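Local coordinates for tyrosine--tRNA ligase (Archaeoglobus fulgidus, PDB 2CYB), which probably attaches tyrosine to its cognate tRNA in two steps, activating the amino acid with ATP and then transferring it to the acceptor end, at residues A[32-37]-A[63-68]. Sequence-based numbering, arbitrary orientation.
Sequences KPRAYV and GFEIIV. With TYR (tyrosine), chain C.
Arg34 grips Glu65 side-on in a salt bridge that spends two nitrogens on one oxygen: NE lies 2.9 Å from Glu65 OE2, and NH2 reaches the same atom along a more bent path (N-H...O 140°). The Arg34 chain leaves with CG anti to the backbone N and bends at chi3, which places NE for this bond. OE2 sits at the guanidinium edge, only 5° out of its plane, and the guanidinium and carboxylate planes are 24° apart, nearly coplanar. NH1 is held separately by the carbonyl of Leu169, which limits the group's rotation. An alanine at Arg34 would probably leave Glu65 OE2 without its two N-H donors and the Leu169 carbonyl without its NH1 partner, and open a gap beside Ile67 CD1, which now touches Arg34 CD.

The backbones pair as parallel strands. Glu65 N donates to Pro33 O at 2.7 Å, Ala35 N to Glu65 O, and Ile67 N to Ala35 O. The bond from Val37 N to Ile67 O is weak at 3.4 Å.

Apolar packing flanks this pairing. Pro33 CB sits over one face of the Phe64 ring, 3.6 Å from its centroid, a CH-pi contact, while Ala35 CB meets Phe64 CD2. On the other face of the sheet, with Arg34, Glu65 and Ile67, Tyr36 packs CB against Ile67 CB. Its ring extends to the bound L-tyrosine, whose OH lies at the ring edge, near its plane, and is hydrogen-bonded to Tyr36 OH at 2.8 Å; Asp165 also binds this ligand.

Strands 34-39 and 65-70, joined through helix 47-61, form a beta-alpha-beta unit of the class I Rossmann fold. That helix covers Ala35 and Val37 through Leu59 and Leu56, and strand 173-177 pairs with the other edge of strand 34-39.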
loop_
_atom_site.group_PDB
_atom_site.type_symbol
_atom_site.label_atom_id
_atom_site.label_comp_id
_atom_site.label_asym_id
_atom_site.label_seq_id
_atom_site.Cartn_x
_atom_site.Cartn_y
_atom_site.Cartn_z
ATOM N N LYS A 32 -26.814 8.835 -20.470
ATOM C CA LYS A 32 -26.886 7.929 -19.337
ATOM C C LYS A 32 -25.674 8.098 -18.423
ATOM O O LYS A 32 -24.905 7.161 -18.209
ATOM C CB LYS A 32 -26.984 6.488 -19.838
ATOM C CG LYS A 32 -27.689 5.564 -18.871
ATOM C CD LYS A 32 -29.038 6.139 -18.450
ATOM C CE LYS A 32 -29.750 5.221 -17.466
ATOM N NZ LYS A 32 -30.977 5.849 -16.905
ATOM N N PRO A 33 -25.495 9.308 -17.865
ATOM C CA PRO A 33 -24.378 9.626 -16.969
ATOM C C PRO A 33 -24.483 8.892 -15.636
ATOM O O PRO A 33 -25.577 8.700 -15.103
ATOM C CB PRO A 33 -24.492 11.142 -16.794
ATOM C CG PRO A 33 -25.274 11.589 -18.001
ATOM C CD PRO A 33 -26.305 10.509 -18.116
ATOM N N ARG A 34 -23.337 8.491 -15.096
ATOM C CA ARG A 34 -23.309 7.783 -13.825
ATOM C C ARG A 34 -22.502 8.567 -12.790
ATOM O O ARG A 34 -21.392 9.033 -13.069
ATOM C CB ARG A 34 -22.694 6.392 -14.014
ATOM C CG ARG A 34 -22.730 5.515 -12.775
ATOM C CD ARG A 34 -22.156 4.141 -13.072
ATOM N NE ARG A 34 -22.962 3.416 -14.050
ATOM C CZ ARG A 34 -22.704 2.184 -14.479
ATOM N NH1 ARG A 34 -21.649 1.518 -14.020
ATOM N NH2 ARG A 34 -23.508 1.614 -15.368
ATOM N N ALA A 35 -23.082 8.722 -11.604
ATOM C CA ALA A 35 -22.428 9.427 -10.509
ATOM C C ALA A 35 -22.452 8.539 -9.272
ATOM O O ALA A 35 -23.281 7.634 -9.159
ATOM C CB ALA A 35 -23.149 10.737 -10.219
ATOM N N TYR A 36 -21.531 8.788 -8.348
ATOM C CA TYR A 36 -21.489 8.015 -7.116
ATOM C C TYR A 36 -20.880 8.834 -5.997
ATOM O O TYR A 36 -20.330 9.908 -6.217
ATOM C CB TYR A 36 -20.633 6.734 -7.279
ATOM C CG TYR A 36 -19.168 6.849 -6.834
ATOM C CD1 TYR A 36 -18.623 5.938 -5.918
ATOM C CD2 TYR A 36 -18.329 7.842 -7.348
ATOM C CE1 TYR A 36 -17.280 6.013 -5.529
ATOM C CE2 TYR A 36 -16.986 7.929 -6.966
ATOM C CZ TYR A 36 -16.469 7.009 -6.060
ATOM O OH TYR A 36 -15.141 7.081 -5.707
ATOM N N VAL A 37 -21.004 8.290 -4.798
ATOM C CA VAL A 37 -20.392 8.847 -3.608
ATOM C C VAL A 37 -20.006 7.589 -2.857
ATOM O O VAL A 37 -20.729 6.584 -2.885
ATOM C CB VAL A 37 -21.350 9.671 -2.710
ATOM C CG1 VAL A 37 -20.575 10.139 -1.460
ATOM C CG2 VAL A 37 -21.882 10.890 -3.458
ATOM N N GLY A 63 -31.611 12.917 -14.021
ATOM C CA GLY A 63 -31.378 11.862 -14.995
ATOM C C GLY A 63 -30.165 10.955 -14.859
ATOM O O GLY A 63 -29.990 10.047 -15.673
ATOM N N PHE A 64 -29.328 11.187 -13.851
ATOM C CA PHE A 64 -28.134 10.366 -13.645
ATOM C C PHE A 64 -28.443 9.002 -13.053
ATOM O O PHE A 64 -29.456 8.820 -12.373
ATOM C CB PHE A 64 -27.153 11.045 -12.681
ATOM C CG PHE A 64 -26.250 12.049 -13.319
ATOM C CD1 PHE A 64 -26.756 13.223 -13.862
ATOM C CD2 PHE A 64 -24.872 11.838 -13.343
ATOM C CE1 PHE A 64 -25.906 14.174 -14.417
ATOM C CE2 PHE A 64 -24.012 12.781 -13.894
ATOM C CZ PHE A 64 -24.531 13.956 -14.434
ATOM N N GLU A 65 -27.547 8.054 -13.323
ATOM C CA GLU A 65 -27.621 6.703 -12.773
ATOM C C GLU A 65 -26.853 6.914 -11.470
ATOM O O GLU A 65 -25.827 7.588 -11.482
ATOM C CB GLU A 65 -26.837 5.703 -13.635
ATOM C CG GLU A 65 -27.420 5.398 -15.007
ATOM C CD GLU A 65 -26.615 4.341 -15.759
ATOM O OE1 GLU A 65 -27.093 3.859 -16.804
ATOM O OE2 GLU A 65 -25.499 3.992 -15.312
ATOM N N ILE A 66 -27.330 6.353 -10.365
ATOM C CA ILE A 66 -26.659 6.554 -9.085
ATOM C C ILE A 66 -26.088 5.310 -8.430
ATOM O O ILE A 66 -26.761 4.285 -8.301
ATOM C CB ILE A 66 -27.608 7.218 -8.054
ATOM C CG1 ILE A 66 -28.127 8.551 -8.593
ATOM C CG2 ILE A 66 -26.877 7.433 -6.732
ATOM C CD1 ILE A 66 -27.051 9.560 -8.903
ATOM N N ILE A 67 -24.832 5.407 -8.010
ATOM C CA ILE A 67 -24.188 4.306 -7.316
ATOM C C ILE A 67 -23.764 4.794 -5.936
ATOM O O ILE A 67 -23.207 5.882 -5.800
ATOM C CB ILE A 67 -22.922 3.814 -8.047
ATOM C CG1 ILE A 67 -23.297 3.229 -9.408
ATOM C CG2 ILE A 67 -22.210 2.762 -7.198
ATOM C CD1 ILE A 67 -22.112 2.680 -10.170
ATOM N N VAL A 68 -24.055 4.002 -4.912
ATOM C CA VAL A 68 -23.643 4.344 -3.560
ATOM C C VAL A 68 -22.652 3.270 -3.157
ATOM O O VAL A 68 -23.001 2.094 -3.068
ATOM C CB VAL A 68 -24.809 4.324 -2.559
ATOM C CG1 VAL A 68 -24.278 4.538 -1.138
ATOM C CG2 VAL A 68 -25.812 5.410 -2.908
HETATM N N TYR C . -12.839 9.069 1.213
HETATM C CA TYR C . -14.298 9.153 1.472
HETATM C C TYR C . -14.580 9.845 2.803
HETATM O O TYR C . -15.766 9.982 3.145
HETATM C CB TYR C . -14.899 7.744 1.455
HETATM C CG TYR C . -14.739 7.089 0.104
HETATM C CD1 TYR C . -14.091 5.861 -0.037
HETATM C CD2 TYR C . -15.242 7.712 -1.046
HETATM C CE1 TYR C . -13.950 5.262 -1.301
HETATM C CE2 TYR C . -15.109 7.133 -2.296
HETATM C CZ TYR C . -14.465 5.909 -2.421
HETATM O OH TYR C . -14.360 5.339 -3.665
HETATM O OXT TYR C . -13.612 10.255 3.477
#